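Local coordinates for protein 4-hydroxybenzoyl-CoA Thioesterase (Pseudomonas sp. CBS3, PDB 1LO7) that hydrolyses the thioester of 4-hydroxybenzoyl-CoA to 4-hydroxybenzoate and free coenzyme A, the last step in turning 4-chlorobenzoate into 4-hydroxybenzoate, at residues A[2-10]-A[33-42]; A[88-98]-A[110-119]. All coordinates share one frame; numbering follows the deposited sequence.

Contact 1 (A[2-10]-A[33-42]); sequences ARSITMQQR and AASRNYFIKC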
# COMPACT_ATOMS: atom_id res chain seq x y z
N ALA A 2 22.75 14.09 -17.86
CA ALA A 2 21.47 14.07 -18.54
C ALA A 2 20.50 14.91 -17.75
O ALA A 2 20.83 15.28 -16.60
CB ALA A 2 20.94 12.65 -18.75
N ARG A 3 19.35 15.18 -18.39
CA ARG A 3 18.28 15.99 -17.79
C ARG A 3 17.73 15.27 -16.58
O ARG A 3 17.24 14.15 -16.68
CB ARG A 3 17.15 16.24 -18.77
CG ARG A 3 16.05 17.05 -18.14
CD ARG A 3 15.17 17.70 -19.21
NE ARG A 3 14.27 18.68 -18.63
CZ ARG A 3 13.18 19.09 -19.24
NH1 ARG A 3 12.83 18.62 -20.45
NH2 ARG A 3 12.44 19.99 -18.61
N SER A 4 17.89 15.94 -15.49
CA SER A 4 17.48 15.42 -14.20
C SER A 4 16.30 16.18 -13.59
O SER A 4 16.21 17.40 -13.62
CB SER A 4 18.75 15.51 -13.35
OG SER A 4 18.51 15.20 -12.01
N ILE A 5 15.36 15.45 -13.05
CA ILE A 5 14.22 16.07 -12.42
C ILE A 5 14.25 15.67 -10.94
O ILE A 5 14.51 14.51 -10.58
CB ILE A 5 12.89 15.60 -13.05
CG1 ILE A 5 12.86 15.99 -14.54
CG2 ILE A 5 11.64 16.13 -12.32
CD1 ILE A 5 12.70 17.49 -14.78
N THR A 6 13.97 16.62 -10.07
CA THR A 6 14.00 16.28 -8.67
C THR A 6 12.66 16.47 -8.05
O THR A 6 11.89 17.36 -8.43
CB THR A 6 14.97 17.23 -7.95
OG1 THR A 6 16.30 16.94 -8.30
CG2 THR A 6 14.79 17.04 -6.46
N MET A 7 12.37 15.63 -7.08
CA MET A 7 11.13 15.72 -6.32
C MET A 7 11.36 15.29 -4.90
O MET A 7 12.28 14.53 -4.61
CB MET A 7 9.88 15.06 -6.91
CG MET A 7 9.96 13.56 -6.92
SD MET A 7 8.37 12.81 -7.35
CE MET A 7 7.38 13.17 -5.90
N GLN A 8 10.51 15.79 -4.04
CA GLN A 8 10.59 15.48 -2.63
C GLN A 8 9.48 14.56 -2.21
O GLN A 8 8.38 14.53 -2.81
CB GLN A 8 10.60 16.74 -1.78
CG GLN A 8 11.88 17.57 -2.09
CD GLN A 8 12.30 18.49 -0.97
OE1 GLN A 8 13.43 18.37 -0.47
NE2 GLN A 8 11.41 19.40 -0.57
N GLN A 9 9.78 13.79 -1.15
CA GLN A 9 8.83 12.85 -0.62
C GLN A 9 8.96 12.72 0.92
O GLN A 9 10.01 12.36 1.47
CB GLN A 9 8.95 11.50 -1.36
CG GLN A 9 7.99 10.46 -0.75
CD GLN A 9 6.56 10.90 -0.94
OE1 GLN A 9 6.19 11.18 -2.08
NE2 GLN A 9 5.77 11.02 0.15
N ARG A 10 7.87 13.05 1.66
CA ARG A 10 7.94 12.95 3.11
C ARG A 10 7.55 11.55 3.52
O ARG A 10 6.64 10.99 2.94
CB ARG A 10 7.16 14.00 3.89
CG ARG A 10 7.70 14.10 5.34
CD ARG A 10 6.99 15.12 6.24
NE ARG A 10 5.56 14.79 6.43
CZ ARG A 10 4.55 15.68 6.48
NH1 ARG A 10 4.72 17.00 6.38
NH2 ARG A 10 3.30 15.24 6.64
N ALA A 33 6.38 7.04 -8.69
CA ALA A 33 5.84 8.39 -8.81
C ALA A 33 6.92 9.30 -9.42
O ALA A 33 6.66 10.17 -10.26
CB ALA A 33 5.44 8.93 -7.43
N ALA A 34 8.18 9.08 -8.99
CA ALA A 34 9.25 9.94 -9.53
C ALA A 34 9.44 9.66 -11.03
O ALA A 34 9.77 10.53 -11.81
CB ALA A 34 10.57 9.68 -8.80
N SER A 35 9.26 8.41 -11.45
CA SER A 35 9.41 8.05 -12.88
C SER A 35 8.41 8.82 -13.76
O SER A 35 8.72 9.36 -14.84
CB SER A 35 9.15 6.55 -13.05
OG SER A 35 9.01 6.18 -14.43
N ARG A 36 7.16 8.85 -13.29
CA ARG A 36 6.10 9.49 -14.03
C ARG A 36 6.25 11.00 -13.95
O ARG A 36 5.98 11.71 -14.92
CB ARG A 36 4.74 9.09 -13.49
CG ARG A 36 3.63 9.29 -14.53
CD ARG A 36 2.28 8.81 -14.00
NE ARG A 36 1.83 9.60 -12.83
CZ ARG A 36 1.20 10.79 -12.92
NH1 ARG A 36 0.90 11.36 -14.07
NH2 ARG A 36 0.87 11.41 -11.79
N ASN A 37 6.66 11.47 -12.76
CA ASN A 37 6.87 12.90 -12.54
C ASN A 37 7.91 13.43 -13.54
O ASN A 37 7.83 14.59 -14.04
CB ASN A 37 7.34 13.15 -11.08
CG ASN A 37 7.60 14.65 -10.84
OD1 ASN A 37 6.64 15.45 -10.73
ND2 ASN A 37 8.87 15.04 -10.79
N TYR A 38 8.92 12.59 -13.81
CA TYR A 38 9.98 12.98 -14.76
C TYR A 38 9.35 13.25 -16.10
O TYR A 38 9.56 14.29 -16.69
CB TYR A 38 10.97 11.81 -14.90
CG TYR A 38 11.99 12.01 -15.98
CD1 TYR A 38 13.18 12.71 -15.73
CD2 TYR A 38 11.78 11.48 -17.25
CE1 TYR A 38 14.13 12.89 -16.74
CE2 TYR A 38 12.72 11.64 -18.27
CZ TYR A 38 13.89 12.35 -18.01
OH TYR A 38 14.78 12.50 -19.03
N PHE A 39 8.55 12.31 -16.60
CA PHE A 39 7.94 12.52 -17.89
C PHE A 39 6.99 13.71 -17.90
O PHE A 39 6.98 14.48 -18.89
CB PHE A 39 7.21 11.23 -18.35
CG PHE A 39 8.20 10.13 -18.66
CD1 PHE A 39 9.15 10.35 -19.65
CD2 PHE A 39 8.22 8.91 -17.97
CE1 PHE A 39 10.09 9.37 -19.97
CE2 PHE A 39 9.17 7.93 -18.27
CZ PHE A 39 10.10 8.15 -19.28
N ILE A 40 6.16 13.88 -16.82
CA ILE A 40 5.21 15.00 -16.78
C ILE A 40 5.97 16.33 -16.81
O ILE A 40 5.60 17.28 -17.54
CB ILE A 40 4.28 14.93 -15.58
CG1 ILE A 40 3.29 13.77 -15.69
CG2 ILE A 40 3.56 16.26 -15.32
CD1 ILE A 40 2.22 13.95 -16.78
N LYS A 41 7.05 16.39 -16.03
CA LYS A 41 7.82 17.60 -15.99
C LYS A 41 8.51 17.84 -17.29
O LYS A 41 8.78 18.99 -17.65
CB LYS A 41 8.77 17.61 -14.80
CG LYS A 41 8.01 17.69 -13.46
CD LYS A 41 7.31 19.04 -13.26
CE LYS A 41 6.75 19.26 -11.86
NZ LYS A 41 5.92 18.12 -11.47
N CYS A 42 8.83 16.76 -18.00
CA CYS A 42 9.49 16.91 -19.29
C CYS A 42 8.50 17.35 -20.39
O CYS A 42 8.91 17.66 -21.51
CB CYS A 42 10.27 15.67 -19.72
SG CYS A 42 11.83 15.56 -18.79
O HOH W 1 17.23 12.42 -18.58
O HOH W 2 10.53 19.49 -22.48
O HOH W 3 9.45 20.71 -19.79
O HOH W 4 9.51 17.67 -9.83
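One face of the Arg3 guanidinium lies on the thiol of Cys42, NH1 being 3.6 Å from SG, while waters sit at its edge in the plane and link NH1 to Cys42 O and NH2 to Lys41 O. The same sulfur covers the rim of one face of the Tyr38 ring, whose edge is turned to the backbone: CE1 comes within 3.4 Å of Arg3 O, and a water joins that oxygen to Tyr38 OH. With CG anti to its own nitrogen (chi1 172°), Tyr38 swings its ring under the strand, where Ile5 CG1 meets CD1 at 3.5 Å. In this hotdog fold the helix 25-41 is the sausage and strand 4-10 belongs to the sheet that wraps it, so the apolar Ile5 and Met7 point at the helix. A chi1 of 69° and an extended chi2 bring Met7 SD to 3.7 Å from Ala34 CA, where a small alanine admits the large sulfur. Asn37 ND2 reaches Thr6 O through a water, and Lys41 NZ donates to Asn37 OD1 (2.9 Å), which fixes the amide's rotation. Replacing Arg3 with alanine removes the guanidinium, which would probably uncover the Cys42 sulfur and cost the carbonyls of Lys41 and Cys42 their water-mediated link to segment 2-10.

Contact 2 (A[88-98]-A[110-119]); sequences RRKSFVQRHSV and VMRADEIRVF. With 4CO (4-hydroxyphenacyl coenzyme A), chain B.
Ser91 and Val118 meet side by side, CB of the serine 3.9 Å from CG1 of the valine, and both face 4-hydroxyphenacyl-CoA: Ser91 OG lies 2.7 Å from O9A of the 3'-phosphate, and Val118 CG1 is near the ribose oxygen O4D. Backbone nitrogens do most of the gripping: Arg89 N and Ser91 N both donate to O9A, and Lys90 N donates to O8A (2.8 Å), so the turn at 88-91 wraps the anion. Serine suits this place because its short hydroxyl, set between N and carbonyl carbon (chi1 61°), reaches the phosphate without filling its space. Ile116 CD1 offers an apolar surface to the adenine. At the acyl end, the edge of the Arg117 guanidinium meets C6B of the phenacyl ring, and Arg117 NH1 is also bonded to Thr59 O.

Behind this shell, Arg117 NE and NH2 both hold Glu115 OE1, which takes a third bond from His96 NE2 (2.8 Å). The histidine comes from above the carboxylate plane, the two planes standing 90° apart, and this concentration of donors probably favours a charged carboxylate. These strands form the antiparallel hairpin 91-101/107-123 of the hotdog sheet, with Phe92, Gln94, His96, Glu115 and Arg117 on the face towards helix 25-41. The Phe92 ring packs CZ against Arg117 CB (3.5 Å) and its CE1 against Phe119 CE2.

The other face carries Arg95 and Asp114, whose guanidinium and carboxylate lie coplanar: NE donates to OD1 (2.7 Å) and NH2 to OD2 (2.9 Å), each on a syn lone pair and nearly straight at 172°. Next along, Arg112 grips Ser97 OG with NE and NH2 together. At the far end Val110 N and Met111 N both donate to Val98 O, a classic beta bulge, and Met111 SD rests on Val98 CG2 (3.6 Å).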
# COMPACT_ATOMS: atom_id res chain seq x y z
N ARG A 88 17.55 2.95 -25.45
CA ARG A 88 17.88 1.77 -26.17
C ARG A 88 17.02 1.74 -27.38
O ARG A 88 17.07 2.70 -28.12
CB ARG A 88 17.84 0.53 -25.27
CG ARG A 88 18.93 0.63 -24.21
CD ARG A 88 18.87 -0.47 -23.15
NE ARG A 88 20.02 -0.40 -22.23
CZ ARG A 88 20.24 -1.28 -21.25
NH1 ARG A 88 19.43 -2.30 -21.03
NH2 ARG A 88 21.33 -1.11 -20.49
N ARG A 89 16.28 0.67 -27.61
CA ARG A 89 15.44 0.68 -28.80
C ARG A 89 14.03 0.82 -28.28
O ARG A 89 13.42 1.89 -28.38
CB ARG A 89 15.60 -0.57 -29.67
CG ARG A 89 14.66 -0.55 -30.88
CD ARG A 89 15.04 -1.60 -31.93
NE ARG A 89 14.66 -1.20 -33.28
CZ ARG A 89 13.44 -1.38 -33.79
NH1 ARG A 89 12.47 -1.95 -33.08
NH2 ARG A 89 13.15 -0.99 -35.03
N LYS A 90 13.51 -0.26 -27.69
CA LYS A 90 12.17 -0.19 -27.12
C LYS A 90 12.24 0.11 -25.63
O LYS A 90 11.25 0.44 -24.98
CB LYS A 90 11.46 -1.51 -27.28
CG LYS A 90 11.13 -1.83 -28.69
CD LYS A 90 10.10 -2.94 -28.77
CE LYS A 90 9.77 -3.27 -30.21
NZ LYS A 90 9.16 -4.59 -30.30
N SER A 91 13.42 0.01 -25.05
CA SER A 91 13.54 0.25 -23.61
C SER A 91 14.40 1.43 -23.27
O SER A 91 15.10 1.96 -24.12
CB SER A 91 14.15 -0.97 -22.92
OG SER A 91 15.48 -1.25 -23.41
N PHE A 92 14.37 1.82 -22.00
CA PHE A 92 15.21 2.91 -21.55
C PHE A 92 15.56 2.62 -20.08
O PHE A 92 14.81 1.92 -19.37
CB PHE A 92 14.55 4.28 -21.77
CG PHE A 92 13.23 4.44 -21.02
CD1 PHE A 92 12.00 4.17 -21.65
CD2 PHE A 92 13.19 4.84 -19.68
CE1 PHE A 92 10.78 4.29 -20.98
CE2 PHE A 92 11.97 4.98 -18.99
CZ PHE A 92 10.76 4.71 -19.64
N VAL A 93 16.68 3.16 -19.65
CA VAL A 93 17.14 2.95 -18.30
C VAL A 93 16.90 4.26 -17.60
O VAL A 93 17.40 5.29 -18.02
CB VAL A 93 18.64 2.59 -18.25
CG1 VAL A 93 19.09 2.45 -16.79
CG2 VAL A 93 19.00 1.30 -19.03
N GLN A 94 16.09 4.19 -16.54
CA GLN A 94 15.76 5.36 -15.75
C GLN A 94 16.42 5.20 -14.36
O GLN A 94 16.15 4.24 -13.63
CB GLN A 94 14.22 5.55 -15.61
CG GLN A 94 13.81 6.96 -15.16
CD GLN A 94 12.31 7.18 -15.33
OE1 GLN A 94 11.85 8.30 -15.62
NE2 GLN A 94 11.54 6.12 -15.19
N ARG A 95 17.29 6.13 -14.04
CA ARG A 95 17.99 6.08 -12.77
C ARG A 95 17.38 7.03 -11.76
O ARG A 95 17.01 8.18 -12.08
CB ARG A 95 19.48 6.45 -12.97
CG ARG A 95 20.19 6.68 -11.61
CD ARG A 95 21.71 6.65 -11.73
NE ARG A 95 22.16 5.33 -12.12
CZ ARG A 95 23.44 5.02 -12.31
NH1 ARG A 95 24.40 5.93 -12.16
NH2 ARG A 95 23.75 3.80 -12.65
N HIS A 96 17.27 6.54 -10.50
CA HIS A 96 16.74 7.34 -9.42
C HIS A 96 17.70 7.33 -8.23
O HIS A 96 18.11 6.25 -7.80
CB HIS A 96 15.40 6.84 -8.91
CG HIS A 96 14.35 6.56 -9.92
ND1 HIS A 96 13.52 7.54 -10.38
CD2 HIS A 96 13.99 5.38 -10.48
CE1 HIS A 96 12.69 6.97 -11.23
NE2 HIS A 96 12.97 5.66 -11.33
N SER A 97 18.07 8.50 -7.73
CA SER A 97 18.94 8.58 -6.55
C SER A 97 18.13 9.22 -5.43
O SER A 97 17.57 10.32 -5.61
CB SER A 97 20.19 9.37 -6.85
OG SER A 97 20.83 8.73 -7.95
N VAL A 98 18.04 8.52 -4.28
CA VAL A 98 17.25 9.00 -3.13
C VAL A 98 18.18 9.39 -1.98
O VAL A 98 19.02 8.60 -1.53
CB VAL A 98 16.28 7.91 -2.61
CG1 VAL A 98 15.42 8.47 -1.46
CG2 VAL A 98 15.40 7.38 -3.76
N VAL A 110 20.45 7.49 0.48
CA VAL A 110 19.58 6.53 1.15
C VAL A 110 19.41 5.26 0.33
O VAL A 110 19.59 4.13 0.80
CB VAL A 110 18.20 7.13 1.54
CG1 VAL A 110 17.27 6.05 2.04
CG2 VAL A 110 18.36 8.16 2.64
N MET A 111 19.04 5.46 -0.94
CA MET A 111 18.88 4.32 -1.82
C MET A 111 19.00 4.75 -3.27
O MET A 111 18.95 5.94 -3.60
CB MET A 111 17.61 3.47 -1.53
CG MET A 111 16.30 4.12 -1.90
SD MET A 111 15.76 3.80 -3.60
CE MET A 111 15.44 2.03 -3.78
N ARG A 112 19.19 3.77 -4.14
CA ARG A 112 19.30 4.10 -5.56
C ARG A 112 18.72 2.97 -6.38
O ARG A 112 18.76 1.81 -5.95
CB ARG A 112 20.76 4.33 -5.95
CG ARG A 112 20.91 4.61 -7.46
CD ARG A 112 22.29 5.15 -7.88
NE ARG A 112 22.60 6.56 -7.55
CZ ARG A 112 23.65 7.01 -6.82
NH1 ARG A 112 24.58 6.19 -6.30
NH2 ARG A 112 23.77 8.32 -6.64
N ALA A 113 18.16 3.30 -7.56
CA ALA A 113 17.66 2.23 -8.37
C ALA A 113 17.78 2.59 -9.86
O ALA A 113 17.59 3.75 -10.23
CB ALA A 113 16.18 1.93 -8.07
N ASP A 114 18.13 1.59 -10.67
CA ASP A 114 18.19 1.73 -12.10
C ASP A 114 17.03 0.88 -12.57
O ASP A 114 17.04 -0.36 -12.43
CB ASP A 114 19.46 1.21 -12.73
CG ASP A 114 20.56 2.21 -12.56
OD1 ASP A 114 20.36 3.35 -12.26
OD2 ASP A 114 21.75 1.73 -12.77
N GLU A 115 16.01 1.54 -13.12
CA GLU A 115 14.82 0.86 -13.63
C GLU A 115 14.88 0.78 -15.14
O GLU A 115 15.24 1.76 -15.79
CB GLU A 115 13.51 1.64 -13.27
CG GLU A 115 13.26 1.73 -11.74
CD GLU A 115 11.97 2.46 -11.46
OE1 GLU A 115 11.58 3.39 -12.13
OE2 GLU A 115 11.34 2.02 -10.41
N ILE A 116 14.48 -0.36 -15.67
CA ILE A 116 14.43 -0.51 -17.11
C ILE A 116 12.95 -0.56 -17.44
O ILE A 116 12.22 -1.42 -16.96
CB ILE A 116 15.16 -1.72 -17.66
CG1 ILE A 116 16.65 -1.66 -17.21
CG2 ILE A 116 15.00 -1.69 -19.19
CD1 ILE A 116 17.56 -2.68 -17.90
N ARG A 117 12.47 0.40 -18.24
CA ARG A 117 11.07 0.44 -18.59
C ARG A 117 10.90 0.55 -20.09
O ARG A 117 11.87 0.71 -20.87
CB ARG A 117 10.46 1.68 -17.93
CG ARG A 117 10.28 1.59 -16.40
CD ARG A 117 9.92 2.95 -15.83
NE ARG A 117 9.85 3.01 -14.35
CZ ARG A 117 8.71 2.91 -13.67
NH1 ARG A 117 7.51 2.68 -14.25
NH2 ARG A 117 8.79 3.04 -12.34
N VAL A 118 9.64 0.49 -20.50
CA VAL A 118 9.31 0.62 -21.92
C VAL A 118 8.02 1.33 -22.03
O VAL A 118 7.21 1.28 -21.11
CB VAL A 118 9.08 -0.72 -22.57
CG1 VAL A 118 10.34 -1.57 -22.51
CG2 VAL A 118 7.88 -1.44 -21.97
N PHE A 119 7.83 2.01 -23.18
CA PHE A 119 6.56 2.66 -23.48
C PHE A 119 5.71 1.53 -23.99
O PHE A 119 6.21 0.70 -24.72
CB PHE A 119 6.65 3.77 -24.52
CG PHE A 119 7.16 5.04 -23.88
CD1 PHE A 119 6.29 5.95 -23.29
CD2 PHE A 119 8.53 5.30 -23.83
CE1 PHE A 119 6.77 7.13 -22.72
CE2 PHE A 119 9.02 6.47 -23.25
CZ PHE A 119 8.13 7.38 -22.68
N1A 4CO B . 16.19 -6.70 -18.75
C2A 4CO B . 16.51 -5.73 -19.66
N3A 4CO B . 15.80 -5.33 -20.68
C4A 4CO B . 14.62 -5.98 -20.77
C5A 4CO B . 14.17 -6.99 -19.93
C6A 4CO B . 15.01 -7.36 -18.87
N6A 4CO B . 14.69 -8.29 -18.00
N7A 4CO B . 12.92 -7.45 -20.34
C8A 4CO B . 12.63 -6.72 -21.42
N9A 4CO B . 13.64 -5.84 -21.73
C1D 4CO B . 13.72 -4.95 -22.89
C2D 4CO B . 13.97 -5.72 -24.18
O2D 4CO B . 15.34 -6.09 -24.33
C3D 4CO B . 13.59 -4.65 -25.19
O3D 4CO B . 14.52 -3.59 -25.15
P3D 4CO B . 15.18 -3.00 -26.46
O7A 4CO B . 16.29 -3.87 -26.79
O8A 4CO B . 14.19 -2.94 -27.53
O9A 4CO B . 15.67 -1.57 -26.11
C4D 4CO B . 12.33 -4.11 -24.52
O4D 4CO B . 12.47 -4.44 -23.10
C5D 4CO B . 11.01 -4.56 -25.07
O5D 4CO B . 10.87 -5.95 -24.77
P1A 4CO B . 10.42 -6.93 -25.94
O1A 4CO B . 10.59 -8.26 -25.34
O2A 4CO B . 11.20 -6.74 -27.15
O3A 4CO B . 8.97 -6.64 -26.31
P2A 4CO B . 7.60 -7.25 -25.77
O4A 4CO B . 6.52 -6.43 -26.36
O5A 4CO B . 7.48 -8.63 -26.24
O6A 4CO B . 7.57 -7.44 -24.13
CBP 4CO B . 6.58 -6.52 -22.22
CCP 4CO B . 7.57 -6.26 -23.36
CDP 4CO B . 5.18 -6.86 -22.77
CEP 4CO B . 6.55 -5.33 -21.28
CAP 4CO B . 6.91 -7.83 -21.48
OAP 4CO B . 8.25 -7.78 -20.98
C9P 4CO B . 6.13 -7.93 -20.17
O9P 4CO B . 4.92 -8.04 -20.20
N8P 4CO B . 6.87 -7.78 -18.94
C7P 4CO B . 5.98 -7.66 -17.77
C6P 4CO B . 5.66 -6.19 -17.45
C5P 4CO B . 5.06 -6.12 -16.04
O5P 4CO B . 4.06 -6.76 -15.71
N4P 4CO B . 5.77 -5.21 -15.17
C3P 4CO B . 5.33 -5.19 -13.79
C2P 4CO B . 4.03 -4.44 -13.63
S1P 4CO B . 3.84 -3.03 -14.72
O1B 4CO B . 3.52 -0.92 -12.25
C1B 4CO B . 3.08 -0.87 -13.39
C2B 4CO B . 3.21 0.37 -14.16
C3B 4CO B . 2.67 0.42 -15.47
C4B 4CO B . 2.77 1.60 -16.21
C5B 4CO B . 3.36 2.74 -15.63
O2B 4CO B . 3.41 3.96 -16.34
C6B 4CO B . 3.91 2.67 -14.33
C7B 4CO B . 3.83 1.48 -13.58
CB 4CO B . 2.46 -2.06 -14.02
O HOH W 5 9.48 2.20 -25.44

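Both contacts belong to one hotdog domain, but contact 1 sets the central helix against strand 4-10 of the sheet, whereas contact 2 is strand on strand within that sheet. Contact 1 is only partly buried, has no direct hydrogen bond across it, and relies on sulfur, apolar packing and bridging waters. Contact 2 is more deeply buried, knit by backbone bonds, and adds salt bridges and ligand-binding groups. They meet on the helix: Phe39 packs on Phe92, Ser35 OG probably hydrogen-bonds Gln94, and Tyr38 touches Gln94. Opposite sides of helix 25-41 thus serve the two, with Ser35 and Phe39 turned to the hairpin and Asn37 and Lys41 to strand 4-10.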